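PDB 5MY5: ABC transporter periplasmic substrate-binding protein from Desulfovibrio alaskensis, which binds tungstate in the periplasm with high selectivity and probably hands it to the membrane part of an ABC transporter for uptake. Local coordinates for residues P47-D52 / V246-S251; T53-R58 / K239-K244; A93-A98 / P231-K236; I198-S203 / P208-L213. The protein carries 2 engineered substitutions. All coordinates share one frame; numbering follows the deposited sequence.

Contact 1 (P47-D52 / V246-S251); sequences PQFTKD and VNWMAS
The indole of W248 reaches from helix 239-250 to helix 41-53 and lies against the backbone and side chains of Q48, F49 and D52. With CG anti to the backbone N (chi1 -176°), the ring system extends straight out from its helix and spans much of the 11.1 Å between the two segment axes. F49 covers one face of the indole. Its CB sits 3.7 Å from the centroid of the W248 six-membered ring, almost on the ring normal, a CH-pi contact, while F49 CA lies over the same system nearer the rim. The phenyl of F49, also swung anti to its own N, turns CD1 toward the indole and comes within 3.7 Å of W248 CD2. The planes are 57° apart, and the indole's CG-CD2 side sits at the phenyl edge. Q48 contributes its aliphatic root, CB lying 3.8 Å from W248 CZ2; its amide leads away, with NE2 bonded to D44 O. At the indole edge, W248 NE1 donates to D52 OD2 at 2.9 Å, nearly straight (162°) and close to the ring plane; D52 OD2 accepts with its anti lone pair, the one pointing away from OD1. This bond satisfies the indole nitrogen and, together with F49 on the face, restrains the rotation of the buried indole. W248 O accepts from S251 N and S251 OG, where S251 forms the N-cap of helix 252-260. F245 meets the F49 ring edge-to-face, extending the aromatic group. The whole is helix-helix packing within one lobe of the periplasmic binding protein fold, joining an early helix to a C-terminal one.

Contact 2 (T53-R58 / K239-K244); sequences TGIELR and KDLADK
T53 and I55 meet K244 and L241 where helix 41-53 gives way to strand 56-62. T53 comes first, its methyl CG2 lying 4.0 Å from K244 CG as the two side chains run past each other in opposite directions. Its hydroxyl is turned the other way: OG1 sits between the backbone N and the carbonyl carbon (chi1 70°), accepts from I55 N at 3.2 Å in an ST turn, and is also bonded to F49 O. T53 O is linked to K244 through a water, which donates to the carbonyl and accepts from K244 NZ at 2.8 Å. G54, with positive phi, carries the chain out of the helix. I55 then drives its CD1 methyl between the two helix residues, 3.5 Å from K244 CG and 3.7 Å from L241 CD2; I55 also packs on L28 and F49. K244 leaves its helix with CG anti to N, then bends at each later torsion, which brings the ammonium back to the water while CB and CG lie on I55 CD1. From E56 the chain runs on as a strand beside strand 27-33. No direct polar bond joins the two segments; one water does. The contact therefore rests mainly on methyl and methylene packing, with a water bridge at its exposed border.

Contact 3 (A93-A98 / P231-K236); sequences AGFGTA and PAHCPK
H233 presents a face of its imidazole to the CD1-CE1 bond of F95, with F95 CD1 3.4 Å above the imidazole plane and over its centre. F95 CE1 is 3.5 Å from H233 CE1, and the ring planes are inclined at 48°, an oblique pairing. A93 CB lies over a face of the same phenyl. The imidazole gets there because its CG is anti to the backbone N (chi1 -175°), and its NE2 is held by a hydrogen bond to E72 O, which restrains rotation of the ring. Just before F95, G94 closes helix 84-92 with a Schellman motif, and its carbonyl O rests 3.5 Å from H233 CB. The segment 93-98 thus runs from a helix end toward strand 100-112, while 231-236 bridges strand 221-228 and helix 239-250, two connections on the surface of one lobe of the binding-protein fold. C234, next to H233, is tied by a disulfide to C74, so the turn carrying the imidazole is covalently fastened to the chain just beyond helix 64-72. Farther along, T97 CG2 touches P231 CD at 4.0 Å.

Contact 4 (I198-S203 / P208-L213); sequences IKYEAS and PPLKIL
Y200 projects from helix 194-203 toward the prolines that lead into strand 210-214. CB carries CG anti to the backbone N (chi1 162°), which directs the phenol along the flank of the helix toward P208. CD2 is the first ring atom to come near, 4.2 Å from P208 CB. CE2 goes closest to that same methylene, at 3.5 Å, and CZ follows at 3.8 Å. The ring and the pyrrolidine cross at a slant. At the tip, OH lies 3.5 Å from P209 CD and 3.9 Å from L210 CD1, so the phenol oxygen has mostly carbon around it on this side. Beyond these, I180 and A184 of helix 176-186 also touch both Y200 and L210. The arrangement is a helix-loop-strand connection: only four residues separate the segments, and the chain reverses to enter the sheet, where strand 210-214 pairs antiparallel with strand 100-112. Helix 194-203 packs over this connection in a lobe of the binding-protein fold that is probably distinct from the one carrying helix 239-250. E201, one residue along, meets the CD-CG end of P208 with its CG, 3.8 Å from P208 CD; its carboxylate goes on to a salt bridge with K266. P208 O is gripped by K211 NZ at 2.6 Å, in the carbonyl plane, and K211 NZ has N207 OD1 as a second partner. S203 OG returns to Y200 O at 2.7 Å.

In the fold
Contacts 1 and 2 share helix 239-250 and lie side by side, their centres 8 Å apart: T50 OG1 and I55 O, 2.8 Å apart, join them through a probable hydrogen bond, and F49 packs on the turn that follows its helix. Contact 3, centred about 17 Å from contact 2, adjoins the start of the same helix, with K239 CE 3.6 Å from T97 CG2. Contact 4 lies across the chain's centre from contacts 2 and 3, its centre about 43 Å from that of contact 3, yet contacts 2 and 4 both reach the same mixed sheet. No tungstate is bound in this structure, so the distance of the contacts from the oxyanion site cannot be given.

Contact 1 (P47-D52 / V246-S251)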
loop_
_atom_site.group_PDB
_atom_site.type_symbol
_atom_site.label_atom_id
_atom_site.label_comp_id
_atom_site.label_asym_id
_atom_site.label_seq_id
_atom_site.Cartn_x
_atom_site.Cartn_y
_atom_site.Cartn_z
ATOM N N PRO A 47 8.596 2.258 -18.983
ATOM C CA PRO A 47 9.489 2.346 -20.171
ATOM C C PRO A 47 10.465 1.183 -20.227
ATOM O O PRO A 47 10.805 0.694 -21.315
ATOM C CB PRO A 47 10.275 3.655 -19.948
ATOM C CG PRO A 47 9.555 4.399 -18.913
ATOM C CD PRO A 47 8.666 3.457 -18.143
ATOM N N GLN A 48 10.860 0.653 -19.073
ATOM C CA GLN A 48 11.740 -0.526 -19.079
ATOM C C GLN A 48 11.019 -1.799 -19.615
ATOM O O GLN A 48 11.565 -2.619 -20.378
ATOM C CB GLN A 48 12.323 -0.817 -17.697
ATOM C CG GLN A 48 12.998 0.413 -17.030
ATOM C CD GLN A 48 13.675 0.213 -15.659
ATOM O OE1 GLN A 48 14.725 -0.425 -15.547
ATOM N NE2 GLN A 48 13.134 0.897 -14.618
ATOM N N PHE A 49 9.771 -1.992 -19.184
ATOM C CA PHE A 49 8.937 -3.073 -19.690
ATOM C C PHE A 49 8.819 -2.934 -21.212
ATOM O O PHE A 49 8.934 -3.958 -21.944
ATOM C CB PHE A 49 7.519 -2.992 -19.025
ATOM C CG PHE A 49 6.513 -4.002 -19.561
ATOM C CD1 PHE A 49 6.735 -5.305 -19.524
ATOM C CD2 PHE A 49 5.312 -3.545 -20.198
ATOM C CE1 PHE A 49 5.824 -6.237 -20.014
ATOM C CE2 PHE A 49 4.394 -4.463 -20.647
ATOM C CZ PHE A 49 4.646 -5.821 -20.538
ATOM N N THR A 50 8.568 -1.742 -21.736
ATOM C CA THR A 50 8.393 -1.570 -23.182
ATOM C C THR A 50 9.735 -1.819 -23.937
ATOM O O THR A 50 9.730 -2.518 -24.978
ATOM C CB THR A 50 7.882 -0.180 -23.544
ATOM O OG1 THR A 50 6.585 -0.000 -22.986
ATOM C CG2 THR A 50 7.790 0.003 -25.074
ATOM N N LYS A 51 10.840 -1.342 -23.359
ATOM C CA LYS A 51 12.187 -1.668 -23.925
ATOM C C LYS A 51 12.417 -3.142 -24.016
ATOM O O LYS A 51 12.961 -3.665 -25.007
ATOM C CB LYS A 51 13.278 -1.096 -23.012
ATOM C CG LYS A 51 14.700 -1.280 -23.489
ATOM C CD LYS A 51 15.224 0.035 -24.012
ATOM C CE LYS A 51 16.712 -0.064 -24.328
ATOM N NZ LYS A 51 16.956 0.703 -25.577
ATOM N N ASP A 52 12.084 -3.864 -22.958
ATOM C CA ASP A 52 12.370 -5.296 -22.902
ATOM C C ASP A 52 11.445 -6.208 -23.654
ATOM O O ASP A 52 11.844 -7.309 -24.082
ATOM C CB ASP A 52 12.430 -5.786 -21.447
ATOM C CG ASP A 52 13.564 -5.185 -20.645
ATOM O OD1 ASP A 52 14.564 -4.648 -21.210
ATOM O OD2 ASP A 52 13.472 -5.251 -19.380
ATOM N N VAL A 246 3.465 -10.180 -16.166
ATOM C CA VAL A 246 3.699 -10.942 -14.917
ATOM C C VAL A 246 5.050 -11.569 -14.990
ATOM O O VAL A 246 5.817 -11.533 -14.015
ATOM C CB VAL A 246 2.614 -11.986 -14.677
ATOM C CG1 VAL A 246 2.827 -12.852 -13.474
ATOM C CG2 VAL A 246 1.270 -11.337 -14.509
ATOM N N ASN A 247 5.356 -12.104 -16.155
ATOM C CA ASN A 247 6.658 -12.781 -16.315
ATOM C C ASN A 247 7.789 -11.803 -16.107
ATOM O O ASN A 247 8.753 -12.088 -15.438
ATOM C CB ASN A 247 6.701 -13.467 -17.696
ATOM C CG ASN A 247 7.999 -14.159 -17.949
ATOM O OD1 ASN A 247 8.947 -13.544 -18.378
ATOM N ND2 ASN A 247 8.004 -15.476 -17.727
ATOM N N TRP A 248 7.710 -10.625 -16.770
ATOM C CA TRP A 248 8.640 -9.608 -16.602
ATOM C C TRP A 248 8.820 -9.115 -15.169
ATOM O O TRP A 248 9.961 -8.998 -14.664
ATOM C CB TRP A 248 8.306 -8.454 -17.561
ATOM C CG TRP A 248 9.308 -7.331 -17.546
ATOM C CD1 TRP A 248 10.500 -7.313 -18.210
ATOM C CD2 TRP A 248 9.202 -6.080 -16.895
ATOM N NE1 TRP A 248 11.149 -6.159 -17.962
ATOM C CE2 TRP A 248 10.358 -5.352 -17.177
ATOM C CE3 TRP A 248 8.216 -5.475 -16.066
ATOM C CZ2 TRP A 248 10.586 -4.088 -16.658
ATOM C CZ3 TRP A 248 8.412 -4.241 -15.600
ATOM C CH2 TRP A 248 9.598 -3.526 -15.879
ATOM N N MET A 249 7.700 -8.911 -14.444
ATOM C CA MET A 249 7.807 -8.312 -13.132
ATOM C C MET A 249 8.399 -9.331 -12.170
ATOM O O MET A 249 9.004 -8.906 -11.160
ATOM C CB MET A 249 6.402 -8.006 -12.536
ATOM C CG MET A 249 5.783 -6.818 -13.191
ATOM S SD MET A 249 6.515 -5.235 -12.654
ATOM C CE MET A 249 5.685 -5.073 -11.021
ATOM N N ALA A 250 8.161 -10.637 -12.398
ATOM C CA ALA A 250 8.640 -11.697 -11.456
ATOM C C ALA A 250 10.110 -12.108 -11.767
ATOM O O ALA A 250 10.692 -12.887 -11.013
ATOM C CB ALA A 250 7.771 -12.934 -11.550
ATOM N N SER A 251 10.668 -11.595 -12.838
ATOM C CA SER A 251 12.038 -11.999 -13.265
ATOM C C SER A 251 13.004 -11.481 -12.240
ATOM O O SER A 251 12.812 -10.405 -11.641
ATOM C CB SER A 251 12.336 -11.380 -14.648
ATOM O OG SER A 251 12.521 -10.003 -14.663
#

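Contact 2 (T53-R58 / K239-K244)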
loop_
_atom_site.group_PDB
_atom_site.type_symbol
_atom_site.label_atom_id
_atom_site.label_comp_id
_atom_site.label_asym_id
_atom_site.label_seq_id
_atom_site.Cartn_x
_atom_site.Cartn_y
_atom_site.Cartn_z
ATOM N N THR A 53 10.216 -5.762 -23.871
ATOM C CA THR A 53 9.191 -6.664 -24.368
ATOM C C THR A 53 8.415 -6.182 -25.623
ATOM O O THR A 53 7.706 -6.996 -26.228
ATOM C CB THR A 53 8.069 -6.991 -23.312
ATOM O OG1 THR A 53 7.297 -5.829 -23.111
ATOM C CG2 THR A 53 8.607 -7.389 -22.022
ATOM N N GLY A 54 8.595 -4.911 -25.962
ATOM C CA GLY A 54 7.915 -4.227 -27.028
ATOM C C GLY A 54 6.519 -3.815 -26.716
ATOM O O GLY A 54 5.885 -3.280 -27.585
ATOM N N ILE A 55 6.012 -4.130 -25.536
ATOM C CA ILE A 55 4.614 -3.919 -25.209
ATOM C C ILE A 55 4.501 -2.597 -24.499
ATOM O O ILE A 55 5.246 -2.342 -23.598
ATOM C CB ILE A 55 4.082 -5.068 -24.292
ATOM C CG1 ILE A 55 4.211 -6.403 -24.986
ATOM C CG2 ILE A 55 2.625 -4.728 -23.873
ATOM C CD1 ILE A 55 4.048 -7.551 -24.014
ATOM N N GLU A 56 3.564 -1.716 -24.936
ATOM C CA GLU A 56 3.235 -0.473 -24.264
ATOM C C GLU A 56 2.232 -0.740 -23.091
ATOM O O GLU A 56 1.235 -1.419 -23.317
ATOM C CB GLU A 56 2.583 0.544 -25.239
ATOM C CG GLU A 56 2.240 1.882 -24.554
ATOM C CD GLU A 56 1.442 2.874 -25.435
ATOM O OE1 GLU A 56 1.097 2.542 -26.565
ATOM O OE2 GLU A 56 1.028 3.909 -24.883
ATOM N N LEU A 57 2.568 -0.262 -21.891
ATOM C CA LEU A 57 1.676 -0.409 -20.710
ATOM C C LEU A 57 0.983 0.901 -20.467
ATOM O O LEU A 57 1.616 1.924 -20.268
ATOM C CB LEU A 57 2.479 -0.775 -19.462
ATOM C CG LEU A 57 1.716 -0.906 -18.149
ATOM C CD1 LEU A 57 0.778 -2.112 -18.129
ATOM C CD2 LEU A 57 2.648 -0.955 -16.917
ATOM N N ARG A 58 -0.352 0.847 -20.410
ATOM C CA ARG A 58 -1.203 1.984 -20.084
ATOM C C ARG A 58 -1.922 1.611 -18.817
ATOM O O ARG A 58 -2.435 0.501 -18.692
ATOM C CB ARG A 58 -2.150 2.351 -21.191
ATOM C CG ARG A 58 -1.495 2.879 -22.447
ATOM C CD ARG A 58 -2.552 3.174 -23.497
ATOM N NE ARG A 58 -1.951 3.395 -24.820
ATOM C CZ ARG A 58 -2.659 3.333 -25.948
ATOM N NH1 ARG A 58 -3.973 3.081 -25.947
ATOM N NH2 ARG A 58 -2.026 3.461 -27.113
ATOM N N LYS A 239 -4.614 -11.725 -22.856
ATOM C CA LYS A 239 -3.990 -12.605 -21.879
ATOM C C LYS A 239 -2.512 -12.822 -22.075
ATOM O O LYS A 239 -1.752 -12.934 -21.112
ATOM C CB LYS A 239 -4.710 -13.993 -21.869
ATOM C CG LYS A 239 -4.115 -15.046 -20.938
ATOM C CD LYS A 239 -4.137 -14.619 -19.442
ATOM C CE LYS A 239 -4.107 -15.757 -18.448
ATOM N NZ LYS A 239 -2.898 -16.628 -18.382
ATOM N N ASP A 240 -2.109 -12.936 -23.340
ATOM C CA ASP A 240 -0.697 -13.216 -23.582
ATOM C C ASP A 240 0.158 -11.970 -23.198
ATOM O O ASP A 240 1.195 -12.118 -22.641
ATOM C CB ASP A 240 -0.475 -13.548 -25.048
ATOM C CG ASP A 240 -1.028 -14.861 -25.415
ATOM O OD1 ASP A 240 -1.180 -15.748 -24.537
ATOM O OD2 ASP A 240 -1.282 -15.030 -26.612
ATOM N N LEU A 241 -0.351 -10.754 -23.450
ATOM C CA LEU A 241 0.351 -9.489 -23.032
ATOM C C LEU A 241 0.364 -9.479 -21.467
ATOM O O LEU A 241 1.367 -9.105 -20.859
ATOM C CB LEU A 241 -0.253 -8.266 -23.518
ATOM C CG LEU A 241 -0.381 -8.139 -25.013
ATOM C CD1 LEU A 241 -0.935 -6.833 -25.470
ATOM C CD2 LEU A 241 0.892 -8.514 -25.752
ATOM N N ALA A 242 -0.778 -9.782 -20.842
ATOM C CA ALA A 242 -0.831 -9.780 -19.355
ATOM C C ALA A 242 0.148 -10.713 -18.732
ATOM O O ALA A 242 0.935 -10.405 -17.782
ATOM C CB ALA A 242 -2.260 -10.066 -18.923
ATOM N N ASP A 243 0.174 -11.932 -19.295
ATOM C CA ASP A 243 1.128 -12.918 -18.824
ATOM C C ASP A 243 2.591 -12.452 -19.039
ATOM O O ASP A 243 3.393 -12.745 -18.213
ATOM C CB ASP A 243 0.990 -14.266 -19.576
ATOM C CG ASP A 243 -0.257 -15.040 -19.217
ATOM O OD1 ASP A 243 -0.859 -14.681 -18.155
ATOM O OD2 ASP A 243 -0.641 -15.974 -20.046
ATOM N N LYS A 244 2.868 -11.731 -20.135
ATOM C CA LYS A 244 4.202 -11.202 -20.378
ATOM C C LYS A 244 4.608 -10.215 -19.311
ATOM O O LYS A 244 5.765 -10.182 -18.864
ATOM C CB LYS A 244 4.292 -10.634 -21.766
ATOM C CG LYS A 244 5.656 -10.155 -22.222
ATOM C CD LYS A 244 6.705 -11.267 -22.450
ATOM C CE LYS A 244 6.284 -12.375 -23.444
ATOM N NZ LYS A 244 6.107 -11.877 -24.880
HETATM O O HOH W 1 7.838 -9.778 -25.435
#

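Contact 3 (A93-A98 / P231-K236)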
loop_
_atom_site.group_PDB
_atom_site.type_symbol
_atom_site.label_atom_id
_atom_site.label_comp_id
_atom_site.label_asym_id
_atom_site.label_seq_id
_atom_site.Cartn_x
_atom_site.Cartn_y
_atom_site.Cartn_z
ATOM N N ALA A 93 -14.526 -15.601 -8.239
ATOM C CA ALA A 93 -15.592 -15.240 -9.169
ATOM C C ALA A 93 -15.383 -15.658 -10.585
ATOM O O ALA A 93 -16.333 -15.612 -11.398
ATOM C CB ALA A 93 -15.820 -13.725 -9.111
ATOM N N GLY A 94 -14.119 -15.945 -10.949
ATOM C CA GLY A 94 -13.749 -16.303 -12.295
ATOM C C GLY A 94 -13.381 -15.075 -13.093
ATOM O O GLY A 94 -13.220 -15.171 -14.287
ATOM N N PHE A 95 -13.257 -13.925 -12.397
ATOM C CA PHE A 95 -12.947 -12.679 -13.142
ATOM C C PHE A 95 -11.424 -12.541 -13.430
ATOM O O PHE A 95 -11.083 -11.932 -14.394
ATOM C CB PHE A 95 -13.380 -11.453 -12.384
ATOM C CG PHE A 95 -14.847 -11.401 -11.983
ATOM C CD1 PHE A 95 -15.801 -12.016 -12.749
ATOM C CD2 PHE A 95 -15.230 -10.698 -10.823
ATOM C CE1 PHE A 95 -17.162 -11.938 -12.371
ATOM C CE2 PHE A 95 -16.578 -10.636 -10.422
ATOM C CZ PHE A 95 -17.518 -11.298 -11.209
ATOM N N GLY A 96 -10.631 -13.217 -12.639
ATOM C CA GLY A 96 -9.139 -13.298 -12.790
ATOM C C GLY A 96 -8.664 -14.707 -12.801
ATOM O O GLY A 96 -9.360 -15.585 -12.303
ATOM N N THR A 97 -7.480 -14.982 -13.367
ATOM C CA THR A 97 -6.985 -16.311 -13.460
ATOM C C THR A 97 -6.307 -16.708 -12.161
ATOM O O THR A 97 -6.551 -17.770 -11.545
ATOM C CB THR A 97 -5.983 -16.391 -14.627
ATOM O OG1 THR A 97 -4.900 -15.480 -14.371
ATOM C CG2 THR A 97 -6.705 -15.883 -15.935
ATOM N N ALA A 98 -5.441 -15.835 -11.615
ATOM C CA ALA A 98 -4.699 -16.139 -10.416
ATOM C C ALA A 98 -3.905 -14.901 -9.957
ATOM O O ALA A 98 -3.644 -13.977 -10.782
ATOM C CB ALA A 98 -3.754 -17.294 -10.598
ATOM N N PRO A 231 -9.789 -14.874 -19.516
ATOM C CA PRO A 231 -10.422 -14.922 -20.856
ATOM C C PRO A 231 -11.773 -15.677 -20.906
ATOM O O PRO A 231 -12.611 -15.422 -21.774
ATOM C CB PRO A 231 -9.359 -15.640 -21.731
ATOM C CG PRO A 231 -8.159 -15.678 -20.934
ATOM C CD PRO A 231 -8.438 -15.458 -19.517
ATOM N N ALA A 232 -12.004 -16.488 -19.918
ATOM C CA ALA A 232 -13.336 -17.127 -19.778
ATOM C C ALA A 232 -14.407 -16.162 -19.409
ATOM O O ALA A 232 -15.591 -16.385 -19.737
ATOM C CB ALA A 232 -13.247 -18.226 -18.771
ATOM N N HIS A 233 -14.040 -15.081 -18.730
ATOM C CA HIS A 233 -14.996 -13.999 -18.408
ATOM C C HIS A 233 -14.967 -12.892 -19.453
ATOM O O HIS A 233 -16.012 -12.288 -19.779
ATOM C CB HIS A 233 -14.659 -13.434 -17.001
ATOM C CG HIS A 233 -15.624 -12.403 -16.508
ATOM N ND1 HIS A 233 -16.935 -12.703 -16.194
ATOM C CD2 HIS A 233 -15.489 -11.065 -16.341
ATOM C CE1 HIS A 233 -17.544 -11.598 -15.788
ATOM N NE2 HIS A 233 -16.688 -10.578 -15.885
ATOM N N CYS A 234 -13.783 -12.611 -20.023
ATOM C CA CYS A 234 -13.627 -11.510 -21.002
ATOM C C CYS A 234 -12.912 -12.100 -22.196
ATOM O O CYS A 234 -11.674 -12.147 -22.244
ATOM C CB CYS A 234 -12.764 -10.418 -20.349
ATOM S SG CYS A 234 -13.405 -9.724 -18.831
ATOM N N PRO A 235 -13.666 -12.552 -23.236
ATOM C CA PRO A 235 -12.921 -13.397 -24.170
ATOM C C PRO A 235 -11.958 -12.634 -25.044
ATOM O O PRO A 235 -11.114 -13.312 -25.649
ATOM C CB PRO A 235 -14.023 -14.107 -24.972
ATOM C CG PRO A 235 -15.130 -14.192 -23.993
ATOM C CD PRO A 235 -15.090 -12.910 -23.187
ATOM N N LYS A 236 -12.074 -11.306 -25.158
ATOM C CA LYS A 236 -11.181 -10.532 -26.012
ATOM C C LYS A 236 -9.970 -9.981 -25.228
ATOM O O LYS A 236 -9.275 -9.087 -25.737
ATOM C CB LYS A 236 -11.956 -9.383 -26.708
ATOM C CG LYS A 236 -13.039 -9.939 -27.659
ATOM C CD LYS A 236 -13.484 -8.940 -28.669
ATOM C CE LYS A 236 -14.534 -9.585 -29.582
ATOM N NZ LYS A 236 -14.715 -8.770 -30.816
#

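Contact 4 (I198-S203 / P208-L213)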
loop_
_atom_site.group_PDB
_atom_site.type_symbol
_atom_site.label_atom_id
_atom_site.label_comp_id
_atom_site.label_asym_id
_atom_site.label_seq_id
_atom_site.Cartn_x
_atom_site.Cartn_y
_atom_site.Cartn_z
ATOM N N ILE A 198 8.012 9.454 4.049
ATOM C CA ILE A 198 9.212 9.932 3.328
ATOM C C ILE A 198 8.967 11.364 2.765
ATOM O O ILE A 198 9.833 12.288 2.896
ATOM C CB ILE A 198 9.626 8.899 2.272
ATOM C CG1 ILE A 198 10.197 7.649 2.890
ATOM C CG2 ILE A 198 10.589 9.588 1.257
ATOM C CD1 ILE A 198 10.241 6.511 1.927
ATOM N N LYS A 199 7.834 11.625 2.109
ATOM C CA LYS A 199 7.572 12.948 1.539
ATOM C C LYS A 199 7.424 13.982 2.637
ATOM O O LYS A 199 7.940 15.122 2.526
ATOM C CB LYS A 199 6.309 12.909 0.615
ATOM C CG LYS A 199 6.569 12.060 -0.646
ATOM C CD LYS A 199 5.359 11.892 -1.569
ATOM C CE LYS A 199 5.790 11.155 -2.865
ATOM N NZ LYS A 199 4.665 10.505 -3.668
ATOM N N TYR A 200 6.711 13.632 3.699
ATOM C CA TYR A 200 6.547 14.557 4.824
ATOM C C TYR A 200 7.945 14.904 5.534
ATOM O O TYR A 200 8.233 16.057 5.840
ATOM C CB TYR A 200 5.612 13.859 5.871
ATOM C CG TYR A 200 5.654 14.428 7.266
ATOM C CD1 TYR A 200 5.074 15.658 7.503
ATOM C CD2 TYR A 200 6.239 13.733 8.356
ATOM C CE1 TYR A 200 5.143 16.270 8.748
ATOM C CE2 TYR A 200 6.231 14.287 9.611
ATOM C CZ TYR A 200 5.679 15.527 9.795
ATOM O OH TYR A 200 5.807 15.943 11.124
ATOM N N GLU A 201 8.761 13.895 5.767
ATOM C CA GLU A 201 10.072 14.034 6.391
ATOM C C GLU A 201 10.942 15.004 5.501
ATOM O O GLU A 201 11.591 15.917 6.035
ATOM C CB GLU A 201 10.707 12.657 6.391
ATOM C CG GLU A 201 12.128 12.621 6.940
ATOM C CD GLU A 201 12.788 11.275 6.808
ATOM O OE1 GLU A 201 12.693 10.573 5.794
ATOM O OE2 GLU A 201 13.402 10.828 7.783
ATOM N N ALA A 202 10.867 14.853 4.197
ATOM C CA ALA A 202 11.580 15.776 3.254
ATOM C C ALA A 202 11.050 17.206 3.245
ATOM O O ALA A 202 11.816 18.139 3.197
ATOM C CB ALA A 202 11.607 15.162 1.839
ATOM N N SER A 203 9.745 17.390 3.351
ATOM C CA SER A 203 9.164 18.695 3.575
ATOM C C SER A 203 9.588 19.419 4.817
ATOM O O SER A 203 9.404 20.650 4.850
ATOM C CB SER A 203 7.627 18.645 3.477
ATOM O OG SER A 203 7.060 18.216 4.668
ATOM N N PRO A 208 11.614 16.234 10.672
ATOM C CA PRO A 208 10.281 16.448 11.240
ATOM C C PRO A 208 10.207 16.095 12.745
ATOM O O PRO A 208 10.991 15.283 13.234
ATOM C CB PRO A 208 9.435 15.441 10.430
ATOM C CG PRO A 208 10.395 14.320 10.253
ATOM C CD PRO A 208 11.711 14.993 9.913
ATOM N N PRO A 209 9.142 16.590 13.431
ATOM C CA PRO A 209 8.973 16.239 14.818
ATOM C C PRO A 209 8.497 14.867 15.122
ATOM O O PRO A 209 8.686 14.397 16.212
ATOM C CB PRO A 209 7.936 17.254 15.313
ATOM C CG PRO A 209 7.168 17.662 14.066
ATOM C CD PRO A 209 8.223 17.620 12.989
ATOM N N LEU A 210 7.900 14.186 14.128
ATOM C CA LEU A 210 7.425 12.832 14.250
ATOM C C LEU A 210 8.409 11.939 13.528
ATOM O O LEU A 210 8.818 12.249 12.428
ATOM C CB LEU A 210 6.056 12.680 13.582
ATOM C CG LEU A 210 4.938 13.558 14.101
ATOM C CD1 LEU A 210 3.734 13.374 13.213
ATOM C CD2 LEU A 210 4.666 13.314 15.616
ATOM N N LYS A 211 8.792 10.910 14.213
ATOM C CA LYS A 211 9.815 9.916 13.763
ATOM C C LYS A 211 9.149 8.564 13.598
ATOM O O LYS A 211 8.091 8.276 14.240
ATOM C CB LYS A 211 10.935 9.878 14.829
ATOM C CG LYS A 211 11.474 11.245 15.180
ATOM C CD LYS A 211 12.156 11.931 14.016
ATOM C CE LYS A 211 12.833 13.239 14.460
ATOM N NZ LYS A 211 13.354 14.091 13.333
ATOM N N ILE A 212 9.718 7.661 12.815
ATOM C CA ILE A 212 9.261 6.324 12.731
ATOM C C ILE A 212 9.616 5.595 14.012
ATOM O O ILE A 212 10.813 5.566 14.390
ATOM C CB ILE A 212 9.802 5.510 11.519
ATOM C CG1 ILE A 212 9.339 6.180 10.194
ATOM C CG2 ILE A 212 9.445 4.049 11.655
ATOM C CD1 ILE A 212 10.045 5.548 9.002
ATOM N N LEU A 213 8.619 5.097 14.700
ATOM C CA LEU A 213 8.791 4.410 15.978
ATOM C C LEU A 213 8.464 2.962 15.964
ATOM O O LEU A 213 9.000 2.208 16.755
ATOM C CB LEU A 213 8.021 5.185 17.049
ATOM C CG LEU A 213 8.357 6.605 17.364
ATOM C CD1 LEU A 213 7.411 7.341 18.303
ATOM C CD2 LEU A 213 9.813 6.620 17.938
#